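Local structure of beta-1,3-glucosyltransferase (5JVV) at residues A[5-10]-A[77-82]; A[13-18]-A[51-56]; A[83-88]-A[214-219]. The protein is a fungal carbohydrate-active enzyme, a beta-1,3-glucosyltransferase, that folds as a beta sandwich probably of the glycoside hydrolase family 16 type. One frame throughout, in Å; residues are numbered along the deposited sequence.

All three contacts reach the same antiparallel sheet of the beta sandwich, but at different depths. Interaction 1 is a sparse, charged surface contact between strand 5-9 and the connection that follows strand 70-77. Interactions 2 and 3 are buried and wholly apolar: one packs helix 11-16 on strand 53-55, the other covers strand 84-90 with loop 214-219. Interactions 1 and 2 are neighbours, since strand 5-9 runs on into helix 11-16 and T78 N lies 3.0 Å from A17 O, a probable hydrogen bond. Interaction 1 also meets interaction 3, where I81 CD1 packs on V86 CG2 at 3.9 Å. Interactions 2 and 3 do not touch.

Interaction 1 of 3, residues A[5-10]-A[77-82]; sequences LKDSLS and STDKID
D7 and D79 bring their carboxylates together across a shallow surface contact, OD2 to OD2 at 4.0 Å. The two side chains cross at about a right angle and their carboxylate planes are turned 68° apart. Two like charges this close would be expected to disfavour each other, and the ammonium group of K6 probably eases the cost. The K6 side chain can be followed outward to see how. CB points toward 77-82, and CG, CD and CE continue in an almost fully extended chain that meets no atom of 77-82 on the way, while the side chain brushes T296 and T298. At the last bond the chain bends (chi4 -65°), which turns NZ back over D7. NZ lies 3.6 Å from D7 OD1, a long salt bridge between consecutive residues. From the same position it is 4.5 Å from K80 O and 5.0 Å from D79 OD2, an electrostatic approach without contact. K6 also touches a crystal neighbour, so the lattice may influence its pose. On the other segment, S77 OG donates to D79 O at 2.8 Å, tilted from the carbonyl plane, and thereby ties down the backbone just where D79 reaches out; the same OG is also bonded to L241 N. The K80 side chain leaves in another direction, its NZ forming a salt bridge with D109. No hydrogen bond joins 5-10 to 77-82, and the contact links strand 5-9 of one sheet to the connection leaving strand 70-77 of the other. That two consecutive side chains, K6 and D7, both point toward this connection follows from their backbones: both residues face T296 on strand 289-297, which makes the site a classic beta bulge.

Interaction 2 of 3, residues A[13-18]-A[51-56]; sequences DFLDAF and GSVYLG
F14 and V53, with CA atoms 7.8 Å apart, mark the closest backbone approach of the last turn of helix 11-16 to strand 53-55. The contact belongs to the hydrophobic interior of a beta sandwich: the short helix carries the chain from strand 5-9 in one sheet to strand 18-20 in the other, and its apolar side packs on strand 53-55. V53 holds the centre. Its CG1, anti to the backbone N (chi1 170°), meets L15 CD2 at 3.7 Å, the tightest approach across the pair, and also touches CD2 and CE2 of the F14 ring; CG2 keeps to F14, 3.9 Å from CD2 and close to CB. The valine thus sits against both helix residues, reaching the phenylalanine along the CD2 side of its ring in an oblique approach. Two residues on, L55 again points toward the helix. Its side chain and that of L15 lie alongside each other, running in opposite senses, and touch through their CD2 methyls at 4.2 Å. Other strands close the packing: F14 also touches I291 and L294, L15 reaches V45 and V47, and L55 meets V73 and L75 of the second sheet. No polar bond crosses between the segments; within the helix end A17 N donates to F14 O at 2.9 Å. That same carbonyl oxygen lies in plane at the edge of the F18 ring, and F18 CE2 in turn sits 3.5 Å above one face of the F14 ring, offset toward its rim.

Interaction 3 of 3, residues A[83-88]-A[214-219]; sequences HGLVIA and PDVSEF
L85 on strand 84-90 and P214, in the loop between helix 207-210 and strand 224-226, have CA atoms 8.7 Å apart, the nearest approach of two backbones that share no hydrogen bond. The strand alternates, so L85 and I87 point toward the loop, while V86 packs on I81 and L294 instead. L85 does most of the touching, and each of its methyls has its own partner. CD1 meets P214 CB at 3.6 Å with P214 CG close behind, the leucine passing the proline ring, which runs the other way. CD2 lies 3.9 Å from V216 CG2. The reach comes from an extended leucine, with CG anti to the carbonyl carbon (chi1 -58°) and CD1 nearly anti to CA. Further along the strand, I87 CD1 comes obliquely to F219 CZ at 4.4 Å, a looser touch. The loop is coiled on itself after P214. D215 OD2 accepts from S217 N at 3.1 Å, an Asx turn in which the donor comes from well above the carboxylate plane. E218 N and F219 N then bond back to D215 O and V216 O, and the F219 ring lies with one face under V216 CA, 3.8 Å from the plane. W198 and F200 meet F219 in T-shaped (edge-to-face) stacks, and Y297 borders L85, I87 and P214. Since only methyl, methylene and aromatic carbons meet across the pair, the hold on the sheet here depends on burial and fit of shape; no directional bond crosses it, and the loop instead bonds within itself and to S208.

Interaction 1 of 3, residues A[5-10]-A[77-82]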
ATOM      1  N   LEU A   5     -18.337  -5.014 -13.794  1.00 21.92           N
ATOM      2  CA  LEU A   5     -18.174  -4.746 -12.362  1.00 19.57           C
ATOM      3  C   LEU A   5     -18.394  -6.012 -11.543  1.00 23.65           C
ATOM      4  O   LEU A   5     -19.427  -6.673 -11.668  1.00 30.67           O
ATOM      5  CB  LEU A   5     -19.135  -3.637 -11.902  1.00 20.96           C
ATOM      6  CG  LEU A   5     -19.095  -3.217 -10.431  1.00 20.08           C
ATOM      7  CD1 LEU A   5     -17.824  -2.428 -10.102  1.00 19.26           C
ATOM      8  CD2 LEU A   5     -20.335  -2.416 -10.066  1.00 21.89           C
ATOM      9  N   LYS A   6     -17.415  -6.346 -10.712  1.00 19.81           N
ATOM     10  CA  LYS A   6     -17.487  -7.533  -9.869  1.00 22.24           C
ATOM     11  C   LYS A   6     -17.934  -7.124  -8.468  1.00 26.18           C
ATOM     12  O   LYS A   6     -19.066  -7.401  -8.067  1.00 29.31           O
ATOM     13  CB  LYS A   6     -16.132  -8.249  -9.822  1.00 22.76           C
ATOM     14  CG  LYS A   6     -16.116  -9.541  -8.999  1.00 25.88           C
ATOM     15  CD  LYS A   6     -14.719 -10.158  -8.952  1.00 26.07           C
ATOM     16  CE  LYS A   6     -14.726 -11.550  -8.321  1.00 27.98           C
ATOM     17  NZ  LYS A   6     -15.125 -11.523  -6.891  1.00 34.14           N
ATOM     18  N   ASP A   7     -17.052  -6.460  -7.729  1.00 20.91           N
ATOM     19  CA  ASP A   7     -17.407  -5.943  -6.410  1.00 19.72           C
ATOM     20  C   ASP A   7     -17.352  -4.421  -6.378  1.00 17.18           C
ATOM     21  O   ASP A   7     -16.439  -3.811  -6.941  1.00 14.31           O
ATOM     22  CB  ASP A   7     -16.451  -6.487  -5.340  1.00 26.63           C
ATOM     23  CG  ASP A   7     -16.558  -7.988  -5.163  1.00 39.36           C
ATOM     24  OD1 ASP A   7     -17.191  -8.645  -6.013  1.00 44.48           O
ATOM     25  OD2 ASP A   7     -15.997  -8.513  -4.176  1.00 42.84           O
ATOM     26  N   SER A   8     -18.318  -3.812  -5.694  1.00 14.20           N
ATOM     27  CA  SER A   8     -18.267  -2.389  -5.406  1.00 14.97           C
ATOM     28  C   SER A   8     -18.343  -2.213  -3.894  1.00 16.78           C
ATOM     29  O   SER A   8     -19.379  -2.489  -3.281  1.00 18.16           O
ATOM     30  CB  SER A   8     -19.428  -1.658  -6.079  1.00 15.47           C
ATOM     31  OG  SER A   8     -19.404  -0.295  -5.720  1.00 19.40           O
ATOM     32  N   LEU A   9     -17.252  -1.749  -3.295  1.00 13.51           N
ATOM     33  CA  LEU A   9     -17.123  -1.745  -1.838  1.00 11.95           C
ATOM     34  C   LEU A   9     -16.887  -0.350  -1.272  1.00 13.38           C
ATOM     35  O   LEU A   9     -15.916   0.310  -1.620  1.00 14.23           O
ATOM     36  CB  LEU A   9     -15.968  -2.658  -1.432  1.00 11.30           C
ATOM     37  CG  LEU A   9     -16.101  -4.114  -1.868  1.00 12.85           C
ATOM     38  CD1 LEU A   9     -14.846  -4.887  -1.508  1.00 17.85           C
ATOM     39  CD2 LEU A   9     -17.326  -4.731  -1.218  1.00 14.56           C
ATOM     40  N   SER A  10     -17.783   0.100  -0.400  1.00 10.42           N
ATOM     41  CA  SER A  10     -17.574   1.345   0.339  1.00 11.39           C
ATOM     42  C   SER A  10     -18.216   1.216   1.710  1.00 12.21           C
ATOM     43  O   SER A  10     -19.071   0.352   1.917  1.00 13.59           O
ATOM     44  CB  SER A  10     -18.140   2.556  -0.414  1.00 15.02           C
ATOM     45  OG  SER A  10     -19.554   2.561  -0.381  1.00 17.99           O
ATOM     46  N   SER A  77      -8.542  -8.895   2.154  1.00 10.42           N
ATOM     47  CA  SER A  77      -9.853  -9.159   1.573  1.00 10.05           C
ATOM     48  C   SER A  77     -10.259 -10.620   1.743  1.00 13.37           C
ATOM     49  O   SER A  77      -9.426 -11.516   1.684  1.00 13.79           O
ATOM     50  CB  SER A  77      -9.906  -8.754   0.096  1.00 13.88           C
ATOM     51  OG  SER A  77      -9.043  -9.558  -0.691  1.00 12.73           O
ATOM     52  N   THR A  78     -11.545 -10.846   1.988  1.00 17.85           N
ATOM     53  CA  THR A  78     -12.053 -12.207   2.103  1.00 18.80           C
ATOM     54  C   THR A  78     -12.130 -12.869   0.731  1.00 18.50           C
ATOM     55  O   THR A  78     -11.783 -14.041   0.585  1.00 30.13           O
ATOM     56  CB  THR A  78     -13.411 -12.243   2.816  1.00 22.32           C
ATOM     57  OG1 THR A  78     -14.292 -11.275   2.236  1.00 29.25           O
ATOM     58  CG2 THR A  78     -13.214 -11.893   4.269  1.00 18.61           C
ATOM     59  N   ASP A  79     -12.560 -12.112  -0.271  1.00 17.75           N
ATOM     60  CA  ASP A  79     -12.600 -12.634  -1.635  1.00 24.41           C
ATOM     61  C   ASP A  79     -11.310 -12.273  -2.363  1.00 22.23           C
ATOM     62  O   ASP A  79     -10.748 -11.193  -2.168  1.00 21.77           O
ATOM     63  CB  ASP A  79     -13.813 -12.094  -2.394  1.00 31.20           C
ATOM     64  CG  ASP A  79     -15.130 -12.611  -1.834  1.00 36.56           C
ATOM     65  OD1 ASP A  79     -15.132 -13.694  -1.205  1.00 38.41           O
ATOM     66  OD2 ASP A  79     -16.166 -11.939  -2.032  1.00 37.64           O
ATOM     67  N   LYS A  80     -10.836 -13.178  -3.206  1.00 16.63           N
ATOM     68  CA  LYS A  80      -9.595 -12.938  -3.920  1.00 14.53           C
ATOM     69  C   LYS A  80      -9.834 -12.397  -5.326  1.00 17.28           C
ATOM     70  O   LYS A  80     -10.900 -12.588  -5.911  1.00 18.02           O
ATOM     71  CB  LYS A  80      -8.770 -14.222  -3.986  1.00 16.32           C
ATOM     72  CG  LYS A  80      -8.359 -14.752  -2.622  1.00 15.55           C
ATOM     73  CD  LYS A  80      -7.600 -16.065  -2.765  1.00 17.06           C
ATOM     74  CE  LYS A  80      -7.005 -16.519  -1.432  1.00 25.27           C
ATOM     75  NZ  LYS A  80      -6.319 -17.840  -1.572  1.00 26.13           N
ATOM     76  N   ILE A  81      -8.829 -11.714  -5.863  1.00 15.64           N
ATOM     77  CA  ILE A  81      -8.885 -11.194  -7.218  1.00 16.81           C
ATOM     78  C   ILE A  81      -8.012 -12.049  -8.134  1.00 14.30           C
ATOM     79  O   ILE A  81      -6.948 -12.520  -7.735  1.00 15.26           O
ATOM     80  CB  ILE A  81      -8.417  -9.727  -7.269  1.00 21.64           C
ATOM     81  CG1 ILE A  81      -7.035  -9.590  -6.628  1.00 29.89           C
ATOM     82  CG2 ILE A  81      -9.421  -8.816  -6.557  1.00 23.51           C
ATOM     83  CD1 ILE A  81      -6.216  -8.432  -7.169  1.00 33.38           C
ATOM     84  N   ASP A  82      -8.465 -12.262  -9.365  1.00 13.93           N
ATOM     85  CA  ASP A  82      -7.690 -13.054 -10.315  1.00 14.20           C
ATOM     86  C   ASP A  82      -7.783 -12.432 -11.693  1.00 19.55           C
ATOM     87  O   ASP A  82      -8.771 -12.630 -12.411  1.00 20.01           O
ATOM     88  CB  ASP A  82      -8.180 -14.499 -10.345  1.00 18.88           C
ATOM     89  CG  ASP A  82      -7.260 -15.412 -11.137  1.00 23.02           C
ATOM     90  OD1 ASP A  82      -6.144 -14.974 -11.503  1.00 20.58           O
ATOM     91  OD2 ASP A  82      -7.645 -16.577 -11.372  1.00 24.68           O
TER

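Interaction 2 of 3, residues A[13-18]-A[51-56]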
ATOM      1  N   ASP A  13     -19.899  -1.937   4.017  1.00 15.45           N
ATOM      2  CA  ASP A  13     -19.732  -3.054   3.093  1.00 14.82           C
ATOM      3  C   ASP A  13     -18.262  -3.307   2.805  1.00 14.46           C
ATOM      4  O   ASP A  13     -17.831  -4.451   2.670  1.00 15.07           O
ATOM      5  CB  ASP A  13     -20.474  -2.793   1.777  1.00 20.46           C
ATOM      6  CG  ASP A  13     -21.980  -2.776   1.946  1.00 29.28           C
ATOM      7  OD1 ASP A  13     -22.482  -3.306   2.958  1.00 29.18           O
ATOM      8  OD2 ASP A  13     -22.664  -2.242   1.048  1.00 37.67           O
ATOM      9  N   PHE A  14     -17.491  -2.227   2.712  1.00 12.42           N
ATOM     10  CA  PHE A  14     -16.054  -2.341   2.533  1.00 10.79           C
ATOM     11  C   PHE A  14     -15.465  -3.067   3.740  1.00 12.68           C
ATOM     12  O   PHE A  14     -14.767  -4.064   3.587  1.00 12.34           O
ATOM     13  CB  PHE A  14     -15.430  -0.945   2.389  1.00 12.80           C
ATOM     14  CG  PHE A  14     -13.926  -0.953   2.298  1.00 11.31           C
ATOM     15  CD1 PHE A  14     -13.286  -0.995   1.064  1.00 11.87           C
ATOM     16  CD2 PHE A  14     -13.154  -0.902   3.460  1.00 10.51           C
ATOM     17  CE1 PHE A  14     -11.906  -0.995   0.986  1.00 10.26           C
ATOM     18  CE2 PHE A  14     -11.780  -0.908   3.391  1.00 12.21           C
ATOM     19  CZ  PHE A  14     -11.151  -0.941   2.154  1.00 10.42           C
ATOM     20  N   LEU A  15     -15.738  -2.568   4.939  1.00 14.18           N
ATOM     21  CA  LEU A  15     -15.210  -3.200   6.146  1.00 13.64           C
ATOM     22  C   LEU A  15     -15.613  -4.680   6.255  1.00 12.72           C
ATOM     23  O   LEU A  15     -14.803  -5.524   6.658  1.00 14.02           O
ATOM     24  CB  LEU A  15     -15.654  -2.427   7.390  1.00 11.48           C
ATOM     25  CG  LEU A  15     -15.063  -1.028   7.548  1.00 13.24           C
ATOM     26  CD1 LEU A  15     -15.719  -0.299   8.711  1.00 15.16           C
ATOM     27  CD2 LEU A  15     -13.543  -1.098   7.737  1.00 12.58           C
ATOM     28  N   ASP A  16     -16.853  -4.991   5.898  1.00 12.55           N
ATOM     29  CA  ASP A  16     -17.335  -6.368   5.967  1.00 15.04           C
ATOM     30  C   ASP A  16     -16.633  -7.293   4.975  1.00 17.11           C
ATOM     31  O   ASP A  16     -16.694  -8.511   5.118  1.00 18.90           O
ATOM     32  CB  ASP A  16     -18.846  -6.425   5.714  1.00 14.37           C
ATOM     33  CG  ASP A  16     -19.658  -5.860   6.861  1.00 17.96           C
ATOM     34  OD1 ASP A  16     -19.121  -5.724   7.978  1.00 19.42           O
ATOM     35  OD2 ASP A  16     -20.853  -5.569   6.649  1.00 21.60           O
ATOM     36  N   ALA A  17     -15.973  -6.718   3.971  1.00 13.42           N
ATOM     37  CA  ALA A  17     -15.327  -7.505   2.917  1.00 12.02           C
ATOM     38  C   ALA A  17     -13.864  -7.817   3.209  1.00 14.02           C
ATOM     39  O   ALA A  17     -13.166  -8.377   2.364  1.00 15.24           O
ATOM     40  CB  ALA A  17     -15.457  -6.793   1.577  1.00 14.98           C
ATOM     41  N   PHE A  18     -13.406  -7.456   4.403  1.00 13.24           N
ATOM     42  CA  PHE A  18     -12.026  -7.720   4.802  1.00 13.06           C
ATOM     43  C   PHE A  18     -11.989  -8.434   6.141  1.00 12.13           C
ATOM     44  O   PHE A  18     -12.857  -8.221   6.987  1.00 15.61           O
ATOM     45  CB  PHE A  18     -11.228  -6.408   4.908  1.00 11.03           C
ATOM     46  CG  PHE A  18     -10.921  -5.775   3.579  1.00 11.93           C
ATOM     47  CD1 PHE A  18      -9.679  -5.961   2.988  1.00 12.59           C
ATOM     48  CD2 PHE A  18     -11.868  -4.999   2.919  1.00 15.10           C
ATOM     49  CE1 PHE A  18      -9.382  -5.391   1.758  1.00 11.02           C
ATOM     50  CE2 PHE A  18     -11.579  -4.424   1.694  1.00 14.47           C
ATOM     51  CZ  PHE A  18     -10.334  -4.619   1.112  1.00 12.41           C
ATOM     52  N   GLY A  51     -18.994   9.072   4.106  1.00 14.61           N
ATOM     53  CA  GLY A  51     -19.194   7.719   3.621  1.00 13.94           C
ATOM     54  C   GLY A  51     -17.908   6.945   3.364  1.00 11.56           C
ATOM     55  O   GLY A  51     -17.949   5.774   2.980  1.00 13.38           O
ATOM     56  N   SER A  52     -16.765   7.587   3.586  1.00 12.06           N
ATOM     57  CA  SER A  52     -15.480   6.926   3.391  1.00 10.29           C
ATOM     58  C   SER A  52     -15.123   6.081   4.606  1.00 10.62           C
ATOM     59  O   SER A  52     -15.750   6.199   5.662  1.00 13.34           O
ATOM     60  CB  SER A  52     -14.393   7.967   3.173  1.00 12.38           C
ATOM     61  OG  SER A  52     -14.329   8.816   4.303  1.00 14.40           O
ATOM     62  N   VAL A  53     -14.116   5.231   4.446  1.00  8.56           N
ATOM     63  CA  VAL A  53     -13.618   4.404   5.532  1.00 11.52           C
ATOM     64  C   VAL A  53     -12.275   4.938   6.033  1.00  9.48           C
ATOM     65  O   VAL A  53     -11.348   5.163   5.251  1.00 12.31           O
ATOM     66  CB  VAL A  53     -13.473   2.934   5.083  1.00 11.12           C
ATOM     67  CG1 VAL A  53     -12.722   2.122   6.137  1.00 13.29           C
ATOM     68  CG2 VAL A  53     -14.844   2.328   4.816  1.00 14.00           C
ATOM     69  N   TYR A  54     -12.189   5.140   7.342  1.00  8.98           N
ATOM     70  CA  TYR A  54     -10.977   5.592   8.006  1.00  9.63           C
ATOM     71  C   TYR A  54     -10.291   4.395   8.659  1.00  8.45           C
ATOM     72  O   TYR A  54     -10.920   3.656   9.429  1.00 10.33           O
ATOM     73  CB  TYR A  54     -11.348   6.639   9.069  1.00  9.23           C
ATOM     74  CG  TYR A  54     -10.242   7.055  10.028  1.00  8.34           C
ATOM     75  CD1 TYR A  54      -9.558   8.256   9.849  1.00 11.41           C
ATOM     76  CD2 TYR A  54      -9.914   6.277  11.132  1.00 11.07           C
ATOM     77  CE1 TYR A  54      -8.559   8.651  10.721  1.00 10.78           C
ATOM     78  CE2 TYR A  54      -8.914   6.665  12.014  1.00  9.49           C
ATOM     79  CZ  TYR A  54      -8.242   7.857  11.801  1.00 11.00           C
ATOM     80  OH  TYR A  54      -7.244   8.254  12.671  1.00 11.63           O
ATOM     81  N   LEU A  55      -9.016   4.198   8.335  1.00  7.85           N
ATOM     82  CA  LEU A  55      -8.164   3.213   9.012  1.00  8.24           C
ATOM     83  C   LEU A  55      -6.952   3.956   9.556  1.00  9.52           C
ATOM     84  O   LEU A  55      -6.084   4.373   8.794  1.00 11.57           O
ATOM     85  CB  LEU A  55      -7.691   2.134   8.039  1.00  8.40           C
ATOM     86  CG  LEU A  55      -8.700   1.505   7.078  1.00  8.72           C
ATOM     87  CD1 LEU A  55      -7.963   0.607   6.091  1.00 10.73           C
ATOM     88  CD2 LEU A  55      -9.781   0.728   7.854  1.00 11.58           C
ATOM     89  N   GLY A  56      -6.891   4.119  10.869  1.00  8.02           N
ATOM     90  CA  GLY A  56      -5.843   4.905  11.488  1.00  8.33           C
ATOM     91  C   GLY A  56      -5.077   4.127  12.535  1.00  7.58           C
ATOM     92  O   GLY A  56      -5.200   2.902  12.632  1.00  9.28           O
TER

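Interaction 3 of 3, residues A[83-88]-A[214-219]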
ATOM      1  N   HIS A  83      -6.737 -11.691 -12.055  1.00 16.24           N
ATOM      2  CA  HIS A  83      -6.730 -10.835 -13.244  1.00 13.49           C
ATOM      3  C   HIS A  83      -7.826  -9.770 -13.149  1.00 15.42           C
ATOM      4  O   HIS A  83      -8.505  -9.660 -12.127  1.00 23.70           O
ATOM      5  CB  HIS A  83      -6.861 -11.653 -14.533  1.00 15.19           C
ATOM      6  CG  HIS A  83      -5.697 -12.564 -14.797  1.00 17.66           C
ATOM      7  ND1 HIS A  83      -5.150 -13.382 -13.832  1.00 18.44           N
ATOM      8  CD2 HIS A  83      -4.993 -12.794 -15.930  1.00 16.45           C
ATOM      9  CE1 HIS A  83      -4.147 -14.069 -14.356  1.00 16.69           C
ATOM     10  NE2 HIS A  83      -4.030 -13.731 -15.625  1.00 20.52           N
ATOM     11  N   GLY A  84      -7.979  -8.968 -14.197  1.00 14.38           N
ATOM     12  CA  GLY A  84      -9.019  -7.952 -14.234  1.00 14.08           C
ATOM     13  C   GLY A  84      -8.520  -6.574 -13.839  1.00 16.01           C
ATOM     14  O   GLY A  84      -7.330  -6.272 -13.967  1.00 15.10           O
ATOM     15  N   LEU A  85      -9.432  -5.734 -13.352  1.00 11.92           N
ATOM     16  CA  LEU A  85      -9.069  -4.392 -12.910  1.00 11.78           C
ATOM     17  C   LEU A  85      -9.375  -4.205 -11.440  1.00 13.53           C
ATOM     18  O   LEU A  85     -10.380  -4.710 -10.937  1.00 17.31           O
ATOM     19  CB  LEU A  85      -9.859  -3.332 -13.672  1.00 13.08           C
ATOM     20  CG  LEU A  85      -9.804  -3.222 -15.181  1.00 17.86           C
ATOM     21  CD1 LEU A  85     -10.615  -1.999 -15.584  1.00 20.87           C
ATOM     22  CD2 LEU A  85      -8.367  -3.092 -15.647  1.00 22.61           C
ATOM     23  N   VAL A  86      -8.513  -3.461 -10.756  1.00  8.84           N
ATOM     24  CA  VAL A  86      -8.778  -3.023  -9.394  1.00 12.09           C
ATOM     25  C   VAL A  86      -8.702  -1.499  -9.376  1.00 13.41           C
ATOM     26  O   VAL A  86      -7.722  -0.919  -9.839  1.00 12.34           O
ATOM     27  CB  VAL A  86      -7.758  -3.604  -8.412  1.00 11.87           C
ATOM     28  CG1 VAL A  86      -7.974  -3.027  -7.013  1.00 10.17           C
ATOM     29  CG2 VAL A  86      -7.853  -5.120  -8.388  1.00 13.16           C
ATOM     30  N   ILE A  87      -9.743  -0.853  -8.857  1.00 11.30           N
ATOM     31  CA  ILE A  87      -9.782   0.604  -8.781  1.00 11.49           C
ATOM     32  C   ILE A  87      -9.988   1.016  -7.338  1.00 10.62           C
ATOM     33  O   ILE A  87     -11.014   0.697  -6.744  1.00 10.22           O
ATOM     34  CB  ILE A  87     -10.954   1.175  -9.606  1.00 12.79           C
ATOM     35  CG1 ILE A  87     -10.916   0.629 -11.038  1.00 19.44           C
ATOM     36  CG2 ILE A  87     -10.939   2.709  -9.575  1.00 15.48           C
ATOM     37  CD1 ILE A  87      -9.928   1.332 -11.936  1.00 24.82           C
ATOM     38  N   ALA A  88      -9.012   1.710  -6.763  1.00  9.46           N
ATOM     39  CA  ALA A  88      -9.141   2.193  -5.394  1.00  9.43           C
ATOM     40  C   ALA A  88      -9.145   3.711  -5.366  1.00 12.03           C
ATOM     41  O   ALA A  88      -8.156   4.339  -5.752  1.00 10.52           O
ATOM     42  CB  ALA A  88      -8.014   1.662  -4.538  1.00 11.18           C
ATOM     43  N   PRO A 214     -14.989   1.238 -16.976  1.00 19.49           N
ATOM     44  CA  PRO A 214     -13.602   1.610 -17.282  1.00 19.60           C
ATOM     45  C   PRO A 214     -13.164   1.265 -18.695  1.00 20.86           C
ATOM     46  O   PRO A 214     -13.347   0.136 -19.158  1.00 22.59           O
ATOM     47  CB  PRO A 214     -12.782   0.784 -16.278  1.00 18.98           C
ATOM     48  CG  PRO A 214     -13.747   0.364 -15.222  1.00 28.22           C
ATOM     49  CD  PRO A 214     -15.062   0.215 -15.918  1.00 29.90           C
ATOM     50  N   ASP A 215     -12.584   2.252 -19.367  1.00 17.61           N
ATOM     51  CA  ASP A 215     -11.971   2.069 -20.678  1.00 18.78           C
ATOM     52  C   ASP A 215     -10.482   2.296 -20.473  1.00 17.34           C
ATOM     53  O   ASP A 215     -10.048   3.439 -20.295  1.00 16.67           O
ATOM     54  CB  ASP A 215     -12.539   3.099 -21.657  1.00 19.52           C
ATOM     55  CG  ASP A 215     -11.759   3.173 -22.968  1.00 32.26           C
ATOM     56  OD1 ASP A 215     -11.859   4.220 -23.648  1.00 39.90           O
ATOM     57  OD2 ASP A 215     -11.060   2.198 -23.325  1.00 25.97           O
ATOM     58  N   VAL A 216      -9.708   1.209 -20.463  1.00 16.34           N
ATOM     59  CA  VAL A 216      -8.271   1.286 -20.187  1.00 16.34           C
ATOM     60  C   VAL A 216      -7.526   2.198 -21.187  1.00 16.22           C
ATOM     61  O   VAL A 216      -6.510   2.813 -20.845  1.00 16.89           O
ATOM     62  CB  VAL A 216      -7.642  -0.134 -20.095  1.00 20.16           C
ATOM     63  CG1 VAL A 216      -6.131  -0.067 -19.975  1.00 23.25           C
ATOM     64  CG2 VAL A 216      -8.222  -0.889 -18.908  1.00 18.68           C
ATOM     65  N   SER A 217      -8.064   2.329 -22.397  1.00 17.20           N
ATOM     66  CA  SER A 217      -7.471   3.211 -23.396  1.00 23.61           C
ATOM     67  C   SER A 217      -7.404   4.661 -22.922  1.00 22.19           C
ATOM     68  O   SER A 217      -6.458   5.383 -23.240  1.00 26.69           O
ATOM     69  CB  SER A 217      -8.227   3.123 -24.718  1.00 30.74           C
ATOM     70  OG  SER A 217      -8.272   1.788 -25.175  1.00 40.76           O
ATOM     71  N   GLU A 218      -8.385   5.099 -22.139  1.00 16.64           N
ATOM     72  CA  GLU A 218      -8.314   6.476 -21.679  1.00 15.43           C
ATOM     73  C   GLU A 218      -7.466   6.675 -20.434  1.00 12.44           C
ATOM     74  O   GLU A 218      -7.320   7.806 -19.973  1.00 18.32           O
ATOM     75  CB  GLU A 218      -9.694   7.116 -21.522  1.00 24.01           C
ATOM     76  CG  GLU A 218     -10.534   6.585 -20.419  1.00 27.60           C
ATOM     77  CD  GLU A 218     -11.536   7.621 -19.947  1.00 32.28           C
ATOM     78  OE1 GLU A 218     -12.144   7.399 -18.893  1.00 27.85           O
ATOM     79  OE2 GLU A 218     -11.708   8.660 -20.626  1.00 41.51           O
ATOM     80  N   PHE A 219      -6.877   5.597 -19.915  1.00 13.81           N
ATOM     81  CA  PHE A 219      -6.042   5.704 -18.719  1.00 16.96           C
ATOM     82  C   PHE A 219      -4.710   6.368 -19.061  1.00 15.59           C
ATOM     83  O   PHE A 219      -4.017   6.889 -18.185  1.00 18.45           O
ATOM     84  CB  PHE A 219      -5.765   4.330 -18.105  1.00 17.52           C
ATOM     85  CG  PHE A 219      -6.957   3.686 -17.431  1.00 14.60           C
ATOM     86  CD1 PHE A 219      -8.249   4.188 -17.591  1.00 15.66           C
ATOM     87  CD2 PHE A 219      -6.765   2.565 -16.623  1.00 15.52           C
ATOM     88  CE1 PHE A 219      -9.324   3.571 -16.964  1.00 19.19           C
ATOM     89  CE2 PHE A 219      -7.826   1.948 -15.993  1.00 17.58           C
ATOM     90  CZ  PHE A 219      -9.108   2.450 -16.164  1.00 18.25           C
TER